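PDB 5MQO: Non-reducing end beta-L-arabinofuranosidase from Bacteroides thetaiotaomicron, which is a glycoside hydrolase of family GH127, probably an aceric acidase that takes part in the breakdown of complex plant pectin by gut bacteria. Local coordinates for residues 595-609 with 686-698. Sequence-based numbering, arbitrary orientation.
Sequences NQVVVKRGPLVYCLE and GKGEMTVWMPLAR
Val-598 lies over one face of the Trp-693 indole, its CG1 set 3.7 Å from the centroid of the six-membered ring and 22° off the ring normal, a CH-pi contact. A chi1 of 57° turns this methyl between backbone N and carbonyl carbon, and leaves Val-598 CG2 alongside Val-692, 3.3 Å from Val-692 CG1. Val-692 CG1 also meets Val-605 CG1 at 3.5 Å, so it sits between the two arms of the hairpin formed by strands 596-601 and 604-609, which a type II' turn joins from Arg-601 to Leu-604. The last strand of the chain, 690-697, thus crosses the foot of this hairpin and pairs antiparallel with each arm in turn, within the beta-rich C-terminal domain of the GH127 family. Val-597 and Met-694 exchange two backbone hydrogen bonds on one arm, and Leu-608 and Thr-691 do so on the other; Leu-608 N to Thr-691 O is almost straight, with 177° at the hydrogen. Between the pairs the strand is interrupted around Val-692; here Thr-691 OG1 donates to Trp-693 O at 2.6 Å and itself receives Arg-434 NE. On the sheet face carrying Val-597, Leu-608 and Thr-691, the bent Met-694 chain brings SD to 4.0 Å from Leu-608 CD2 and lays CE against Val-599 CG2; Leu-676 of strand 670-678 packs on Val-599 and Leu-608. Packing thins toward the chain terminus. Leu-696 still crosses Val-597 at about a right angle, but Leu-696 N reaches Asn-595 O only through a weak bond of 3.5 Å. Beyond it, the amide of solvent-exposed Asn-595 and the guanidinium of Arg-698 lie nearly coplanar, with just Arg-698 CD near Asn-595 OD1; Arg-698 NH1 makes a long, weak ion pair with Glu-585.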
ATOM      1  N   ASN A 595      26.027  -7.162   5.419  1.00 51.67           N
ATOM      2  CA  ASN A 595      27.092  -6.252   4.986  1.00 52.91           C
ATOM      3  C   ASN A 595      26.848  -5.440   3.683  1.00 52.23           C
ATOM      4  O   ASN A 595      27.753  -5.195   2.866  1.00 50.89           O
ATOM      5  CB  ASN A 595      28.412  -7.031   4.900  1.00 52.06           C
ATOM      6  CG  ASN A 595      29.606  -6.146   5.133  1.00 50.03           C
ATOM      7  OD1 ASN A 595      29.569  -5.253   5.981  1.00 47.63           O
ATOM      8  ND2 ASN A 595      30.652  -6.362   4.362  1.00 49.92           N
ATOM      9  N   GLN A 596      25.613  -5.010   3.524  1.00 52.44           N
ATOM     10  CA  GLN A 596      25.198  -4.266   2.349  1.00 51.82           C
ATOM     11  C   GLN A 596      24.365  -3.108   2.848  1.00 51.04           C
ATOM     12  O   GLN A 596      23.913  -3.079   4.010  1.00 49.14           O
ATOM     13  CB  GLN A 596      24.419  -5.175   1.369  1.00 53.21           C
ATOM     14  CG  GLN A 596      25.301  -6.252   0.697  1.00 55.25           C
ATOM     15  CD  GLN A 596      24.528  -7.443   0.110  1.00 56.14           C
ATOM     16  OE1 GLN A 596      23.966  -7.346  -1.004  1.00 59.11           O
ATOM     17  NE2 GLN A 596      24.535  -8.588   0.829  1.00 54.56           N
ATOM     18  N   VAL A 597      24.172  -2.137   1.971  1.00 49.09           N
ATOM     19  CA  VAL A 597      23.538  -0.914   2.366  1.00 47.32           C
ATOM     20  C   VAL A 597      22.467  -0.641   1.342  1.00 48.28           C
ATOM     21  O   VAL A 597      22.603  -1.010   0.173  1.00 48.18           O
ATOM     22  CB  VAL A 597      24.596   0.221   2.518  1.00 48.08           C
ATOM     23  CG1 VAL A 597      25.408   0.401   1.251  1.00 48.29           C
ATOM     24  CG2 VAL A 597      23.993   1.562   2.910  1.00 47.91           C
ATOM     25  N   VAL A 598      21.389  -0.038   1.826  1.00 51.32           N
ATOM     26  CA  VAL A 598      20.316   0.535   1.025  1.00 52.92           C
ATOM     27  C   VAL A 598      20.243   2.042   1.340  1.00 54.56           C
ATOM     28  O   VAL A 598      20.414   2.452   2.504  1.00 52.15           O
ATOM     29  CB  VAL A 598      18.945  -0.104   1.331  1.00 52.80           C
ATOM     30  CG1 VAL A 598      18.569   0.023   2.810  1.00 53.59           C
ATOM     31  CG2 VAL A 598      17.850   0.528   0.475  1.00 52.63           C
ATOM     32  N   VAL A 599      19.956   2.841   0.307  1.00 55.81           N
ATOM     33  CA  VAL A 599      19.923   4.289   0.419  1.00 56.85           C
ATOM     34  C   VAL A 599      18.492   4.793   0.440  1.00 55.59           C
ATOM     35  O   VAL A 599      17.772   4.636  -0.535  1.00 59.22           O
ATOM     36  CB  VAL A 599      20.622   4.968  -0.787  1.00 59.75           C
ATOM     37  CG1 VAL A 599      20.602   6.483  -0.620  1.00 62.08           C
ATOM     38  CG2 VAL A 599      22.046   4.456  -0.970  1.00 59.47           C
ATOM     39  N   LYS A 600      18.090   5.437   1.524  1.00 55.25           N
ATOM     40  CA  LYS A 600      16.826   6.188   1.569  1.00 54.13           C
ATOM     41  C   LYS A 600      17.115   7.692   1.558  1.00 54.29           C
ATOM     42  O   LYS A 600      18.221   8.134   1.886  1.00 54.54           O
ATOM     43  CB  LYS A 600      16.020   5.837   2.827  1.00 54.11           C
ATOM     44  CG  LYS A 600      15.455   4.409   2.854  1.00 55.43           C
ATOM     45  CD  LYS A 600      14.441   4.108   3.983  1.00 54.44           C
ATOM     46  CE  LYS A 600      13.072   4.694   3.680  1.00 53.48           C
ATOM     47  NZ  LYS A 600      12.051   4.408   4.701  1.00 52.53           N
ATOM     48  N   ARG A 601      16.115   8.457   1.141  1.00 53.85           N
ATOM     49  CA  ARG A 601      16.042   9.890   1.402  1.00 55.55           C
ATOM     50  C   ARG A 601      14.591  10.187   1.712  1.00 55.84           C
ATOM     51  O   ARG A 601      13.693   9.970   0.870  1.00 55.56           O
ATOM     52  CB  ARG A 601      16.518  10.723   0.210  1.00 57.81           C
ATOM     53  CG  ARG A 601      16.365  12.218   0.409  1.00 59.99           C
ATOM     54  CD  ARG A 601      17.297  13.069  -0.451  1.00 62.26           C
ATOM     55  NE  ARG A 601      17.142  14.468  -0.020  1.00 63.75           N
ATOM     56  CZ  ARG A 601      16.274  15.359  -0.521  1.00 62.99           C
ATOM     57  NH1 ARG A 601      15.479  15.088  -1.575  1.00 61.55           N
ATOM     58  NH2 ARG A 601      16.226  16.563   0.032  1.00 62.57           N
ATOM     59  N   GLY A 602      14.345  10.658   2.928  1.00 55.28           N
ATOM     60  CA  GLY A 602      12.982  10.788   3.364  1.00 53.72           C
ATOM     61  C   GLY A 602      12.350   9.405   3.295  1.00 53.47           C
ATOM     62  O   GLY A 602      12.966   8.432   3.799  1.00 53.94           O
ATOM     63  N   PRO A 603      11.153   9.297   2.650  1.00 51.32           N
ATOM     64  CA  PRO A 603      10.380   8.059   2.553  1.00 48.15           C
ATOM     65  C   PRO A 603      10.690   7.181   1.353  1.00 47.71           C
ATOM     66  O   PRO A 603      10.140   6.060   1.264  1.00 47.65           O
ATOM     67  CB  PRO A 603       8.946   8.556   2.447  1.00 48.34           C
ATOM     68  CG  PRO A 603       9.067   9.828   1.669  1.00 51.03           C
ATOM     69  CD  PRO A 603      10.415  10.429   2.035  1.00 51.12           C
ATOM     70  N   LEU A 604      11.544   7.648   0.447  1.00 47.96           N
ATOM     71  CA  LEU A 604      11.823   6.894  -0.775  1.00 50.17           C
ATOM     72  C   LEU A 604      13.035   6.018  -0.604  1.00 49.68           C
ATOM     73  O   LEU A 604      14.100   6.482  -0.231  1.00 54.20           O
ATOM     74  CB  LEU A 604      12.043   7.819  -1.969  1.00 51.42           C
ATOM     75  CG  LEU A 604      10.831   8.687  -2.348  1.00 53.32           C
ATOM     76  CD1 LEU A 604      11.176   9.578  -3.531  1.00 53.93           C
ATOM     77  CD2 LEU A 604       9.581   7.871  -2.661  1.00 54.18           C
ATOM     78  N   VAL A 605      12.868   4.742  -0.883  1.00 50.19           N
ATOM     79  CA  VAL A 605      13.998   3.810  -1.013  1.00 49.49           C
ATOM     80  C   VAL A 605      14.591   4.066  -2.376  1.00 48.85           C
ATOM     81  O   VAL A 605      13.855   4.183  -3.371  1.00 48.29           O
ATOM     82  CB  VAL A 605      13.521   2.340  -0.894  1.00 48.29           C
ATOM     83  CG1 VAL A 605      14.634   1.341  -1.228  1.00 47.75           C
ATOM     84  CG2 VAL A 605      12.955   2.134   0.500  1.00 47.13           C
ATOM     85  N   TYR A 606      15.905   4.192  -2.415  1.00 48.57           N
ATOM     86  CA  TYR A 606      16.587   4.382  -3.679  1.00 50.79           C
ATOM     87  C   TYR A 606      17.195   3.070  -4.167  1.00 50.58           C
ATOM     88  O   TYR A 606      17.420   2.134  -3.389  1.00 49.15           O
ATOM     89  CB  TYR A 606      17.642   5.488  -3.572  1.00 51.25           C
ATOM     90  CG  TYR A 606      17.064   6.867  -3.801  1.00 51.58           C
ATOM     91  CD1 TYR A 606      16.323   7.509  -2.804  1.00 52.35           C
ATOM     92  CD2 TYR A 606      17.240   7.516  -5.004  1.00 50.62           C
ATOM     93  CE1 TYR A 606      15.765   8.757  -3.011  1.00 51.59           C
ATOM     94  CE2 TYR A 606      16.714   8.767  -5.221  1.00 53.12           C
ATOM     95  CZ  TYR A 606      15.972   9.390  -4.220  1.00 53.36           C
ATOM     96  OH  TYR A 606      15.420  10.632  -4.422  1.00 53.78           O
ATOM     97  N   CYS A 607      17.465   3.045  -5.471  1.00 52.75           N
ATOM     98  CA  CYS A 607      18.142   1.931  -6.133  1.00 53.86           C
ATOM     99  C   CYS A 607      19.112   2.436  -7.157  1.00 54.00           C
ATOM    100  O   CYS A 607      19.143   3.630  -7.437  1.00 55.97           O
ATOM    101  CB  CYS A 607      17.114   1.061  -6.850  1.00 55.25           C
ATOM    102  SG  CYS A 607      16.316   1.856  -8.255  1.00 52.82           S
ATOM    103  N   LEU A 608      19.882   1.502  -7.715  1.00 55.16           N
ATOM    104  CA  LEU A 608      20.837   1.746  -8.812  1.00 56.01           C
ATOM    105  C   LEU A 608      20.481   0.893 -10.032  1.00 55.61           C
ATOM    106  O   LEU A 608      20.321  -0.322  -9.879  1.00 56.50           O
ATOM    107  CB  LEU A 608      22.254   1.397  -8.347  1.00 57.09           C
ATOM    108  CG  LEU A 608      23.409   1.444  -9.368  1.00 59.24           C
ATOM    109  CD1 LEU A 608      23.548   2.812 -10.013  1.00 59.45           C
ATOM    110  CD2 LEU A 608      24.735   1.063  -8.717  1.00 60.44           C
ATOM    111  N   GLU A 609      20.341   1.527 -11.215  1.00 56.68           N
ATOM    112  CA  GLU A 609      20.197   0.822 -12.524  1.00 55.29           C
ATOM    113  C   GLU A 609      21.476   0.915 -13.343  1.00 53.45           C
ATOM    114  O   GLU A 609      22.228   1.848 -13.175  1.00 50.93           O
ATOM    115  CB  GLU A 609      19.069   1.390 -13.370  1.00 55.46           C
ATOM    116  CG  GLU A 609      17.739   1.401 -12.689  1.00 57.59           C
ATOM    117  CD  GLU A 609      16.580   1.429 -13.649  1.00 59.84           C
ATOM    118  OE1 GLU A 609      15.917   2.473 -13.746  1.00 64.00           O
ATOM    119  OE2 GLU A 609      16.302   0.396 -14.284  1.00 62.72           O
ATOM    120  N   GLY A 686      14.153   1.127 -20.351  1.00 60.54           N
ATOM    121  CA  GLY A 686      14.579  -0.046 -21.096  1.00 62.95           C
ATOM    122  C   GLY A 686      15.011  -1.165 -20.190  1.00 63.39           C
ATOM    123  O   GLY A 686      14.996  -1.021 -18.984  1.00 64.57           O
ATOM    124  N   LYS A 687      15.357  -2.287 -20.813  1.00 66.63           N
ATOM    125  CA  LYS A 687      15.958  -3.444 -20.161  1.00 66.44           C
ATOM    126  C   LYS A 687      17.333  -3.113 -19.645  1.00 63.46           C
ATOM    127  O   LYS A 687      18.089  -2.449 -20.319  1.00 63.58           O
ATOM    128  CB  LYS A 687      16.090  -4.595 -21.171  1.00 72.32           C
ATOM    129  CG  LYS A 687      16.645  -5.905 -20.594  1.00 78.52           C
ATOM    130  CD  LYS A 687      15.956  -7.149 -21.187  1.00 82.96           C
ATOM    131  CE  LYS A 687      16.756  -8.437 -20.969  1.00 84.70           C
ATOM    132  NZ  LYS A 687      17.849  -8.576 -21.982  1.00 85.73           N
ATOM    133  N   GLY A 688      17.673  -3.610 -18.465  1.00 60.06           N
ATOM    134  CA  GLY A 688      19.016  -3.415 -17.933  1.00 57.25           C
ATOM    135  C   GLY A 688      19.161  -4.178 -16.641  1.00 56.94           C
ATOM    136  O   GLY A 688      18.457  -5.154 -16.422  1.00 55.92           O
ATOM    137  N   GLU A 689      20.077  -3.735 -15.789  1.00 57.11           N
ATOM    138  CA  GLU A 689      20.272  -4.334 -14.481  1.00 56.79           C
ATOM    139  C   GLU A 689      19.828  -3.375 -13.371  1.00 55.38           C
ATOM    140  O   GLU A 689      19.675  -2.193 -13.601  1.00 57.07           O
ATOM    141  CB  GLU A 689      21.730  -4.803 -14.345  1.00 58.07           C
ATOM    142  CG  GLU A 689      22.067  -5.980 -15.262  1.00 57.89           C
ATOM    143  CD  GLU A 689      23.463  -6.566 -15.033  1.00 57.20           C
ATOM    144  OE1 GLU A 689      24.368  -6.176 -15.781  1.00 53.78           O
ATOM    145  OE2 GLU A 689      23.648  -7.427 -14.129  1.00 57.28           O
ATOM    146  N   MET A 690      19.550  -3.909 -12.185  1.00 55.33           N
ATOM    147  CA  MET A 690      19.059  -3.098 -11.054  1.00 55.10           C
ATOM    148  C   MET A 690      19.359  -3.782  -9.726  1.00 53.79           C
ATOM    149  O   MET A 690      19.364  -5.006  -9.660  1.00 55.47           O
ATOM    150  CB  MET A 690      17.547  -2.852 -11.168  1.00 55.26           C
ATOM    151  CG  MET A 690      16.928  -2.006 -10.042  1.00 55.65           C
ATOM    152  SD  MET A 690      16.494  -2.890  -8.517  1.00 54.45           S
ATOM    153  CE  MET A 690      14.971  -3.711  -8.915  1.00 53.22           C
ATOM    154  N   THR A 691      19.598  -2.991  -8.674  1.00 49.65           N
ATOM    155  CA  THR A 691      19.709  -3.554  -7.321  1.00 47.11           C
ATOM    156  C   THR A 691      19.338  -2.468  -6.324  1.00 47.07           C
ATOM    157  O   THR A 691      19.691  -1.313  -6.556  1.00 48.38           O
ATOM    158  CB  THR A 691      21.126  -4.125  -7.022  1.00 45.24           C
ATOM    159  OG1 THR A 691      21.170  -4.696  -5.705  1.00 44.65           O
ATOM    160  CG2 THR A 691      22.206  -3.050  -7.109  1.00 43.55           C
ATOM    161  N   VAL A 692      18.631  -2.825  -5.243  1.00 45.66           N
ATOM    162  CA  VAL A 692      18.416  -1.899  -4.136  1.00 47.48           C
ATOM    163  C   VAL A 692      19.605  -2.002  -3.176  1.00 49.32           C
ATOM    164  O   VAL A 692      20.247  -1.011  -2.863  1.00 55.28           O
ATOM    165  CB  VAL A 692      17.070  -2.144  -3.399  1.00 47.69           C
ATOM    166  CG1 VAL A 692      16.878  -1.205  -2.199  1.00 46.59           C
ATOM    167  CG2 VAL A 692      15.902  -2.030  -4.366  1.00 47.83           C
ATOM    168  N   TRP A 693      19.911  -3.199  -2.708  1.00 50.91           N
ATOM    169  CA  TRP A 693      20.990  -3.365  -1.727  1.00 49.19           C
ATOM    170  C   TRP A 693      22.317  -3.459  -2.469  1.00 49.43           C
ATOM    171  O   TRP A 693      22.381  -4.123  -3.504  1.00 46.97           O
ATOM    172  CB  TRP A 693      20.751  -4.599  -0.835  1.00 47.58           C
ATOM    173  CG  TRP A 693      19.662  -4.382   0.095  1.00 45.65           C
ATOM    174  CD1 TRP A 693      18.356  -4.522  -0.170  1.00 45.91           C
ATOM    175  CD2 TRP A 693      19.758  -3.929   1.442  1.00 45.37           C
ATOM    176  NE1 TRP A 693      17.612  -4.210   0.935  1.00 45.88           N
ATOM    177  CE2 TRP A 693      18.450  -3.845   1.945  1.00 45.65           C
ATOM    178  CE3 TRP A 693      20.830  -3.624   2.292  1.00 46.40           C
ATOM    179  CZ2 TRP A 693      18.168  -3.439   3.256  1.00 47.54           C
ATOM    180  CZ3 TRP A 693      20.564  -3.205   3.597  1.00 46.32           C
ATOM    181  CH2 TRP A 693      19.242  -3.117   4.067  1.00 47.69           C
ATOM    182  N   MET A 694      23.341  -2.764  -1.945  1.00 50.55           N
ATOM    183  CA  MET A 694      24.674  -2.705  -2.551  1.00 50.80           C
ATOM    184  C   MET A 694      25.749  -3.001  -1.505  1.00 50.61           C
ATOM    185  O   MET A 694      25.561  -2.725  -0.313  1.00 51.52           O
ATOM    186  CB  MET A 694      24.954  -1.323  -3.158  1.00 51.67           C
ATOM    187  CG  MET A 694      24.125  -0.975  -4.380  1.00 53.05           C
ATOM    188  SD  MET A 694      24.120   0.795  -4.819  1.00 58.23           S
ATOM    189  CE  MET A 694      23.135   1.481  -3.480  1.00 56.67           C
ATOM    190  N   PRO A 695      26.889  -3.538  -1.947  1.00 49.55           N
ATOM    191  CA  PRO A 695      28.021  -3.694  -1.047  1.00 49.79           C
ATOM    192  C   PRO A 695      28.413  -2.399  -0.351  1.00 49.20           C
ATOM    193  O   PRO A 695      28.472  -1.358  -0.977  1.00 48.24           O
ATOM    194  CB  PRO A 695      29.161  -4.142  -1.981  1.00 50.14           C
ATOM    195  CG  PRO A 695      28.478  -4.761  -3.153  1.00 50.38           C
ATOM    196  CD  PRO A 695      27.185  -4.028  -3.309  1.00 50.06           C
ATOM    197  N   LEU A 696      28.718  -2.503   0.935  1.00 52.46           N
ATOM    198  CA  LEU A 696      29.133  -1.387   1.774  1.00 53.52           C
ATOM    199  C   LEU A 696      30.618  -1.500   2.126  1.00 53.89           C
ATOM    200  O   LEU A 696      31.051  -2.550   2.574  1.00 53.51           O
ATOM    201  CB  LEU A 696      28.290  -1.435   3.054  1.00 54.12           C
ATOM    202  CG  LEU A 696      28.511  -0.393   4.147  1.00 54.71           C
ATOM    203  CD1 LEU A 696      28.087   1.019   3.731  1.00 54.25           C
ATOM    204  CD2 LEU A 696      27.776  -0.842   5.402  1.00 55.13           C
ATOM    205  N   ALA A 697      31.382  -0.425   1.946  1.00 55.71           N
ATOM    206  CA  ALA A 697      32.765  -0.345   2.435  1.00 59.30           C
ATOM    207  C   ALA A 697      32.853   0.662   3.576  1.00 64.18           C
ATOM    208  O   ALA A 697      32.738   1.863   3.333  1.00 68.29           O
ATOM    209  CB  ALA A 697      33.688   0.055   1.304  1.00 59.75           C
ATOM    210  N   ARG A 698      33.103   0.184   4.799  1.00 70.25           N
ATOM    211  CA  ARG A 698      32.924   0.977   6.044  1.00 75.57           C
ATOM    212  C   ARG A 698      34.214   1.617   6.557  1.00 73.53           C
ATOM    213  O   ARG A 698      35.251   0.962   6.560  1.00 69.70           O
ATOM    214  CB  ARG A 698      32.364   0.083   7.148  1.00 81.44           C
ATOM    215  CG  ARG A 698      31.184  -0.772   6.699  1.00 86.70           C
ATOM    216  CD  ARG A 698      30.611  -1.658   7.796  1.00 89.66           C
ATOM    217  NE  ARG A 698      30.050  -0.863   8.893  1.00 92.65           N
ATOM    218  CZ  ARG A 698      29.108  -1.290   9.725  1.00 94.97           C
ATOM    219  NH1 ARG A 698      28.571  -2.503   9.593  1.00 93.90           N
ATOM    220  NH2 ARG A 698      28.681  -0.481  10.690  1.00 99.28           N
TER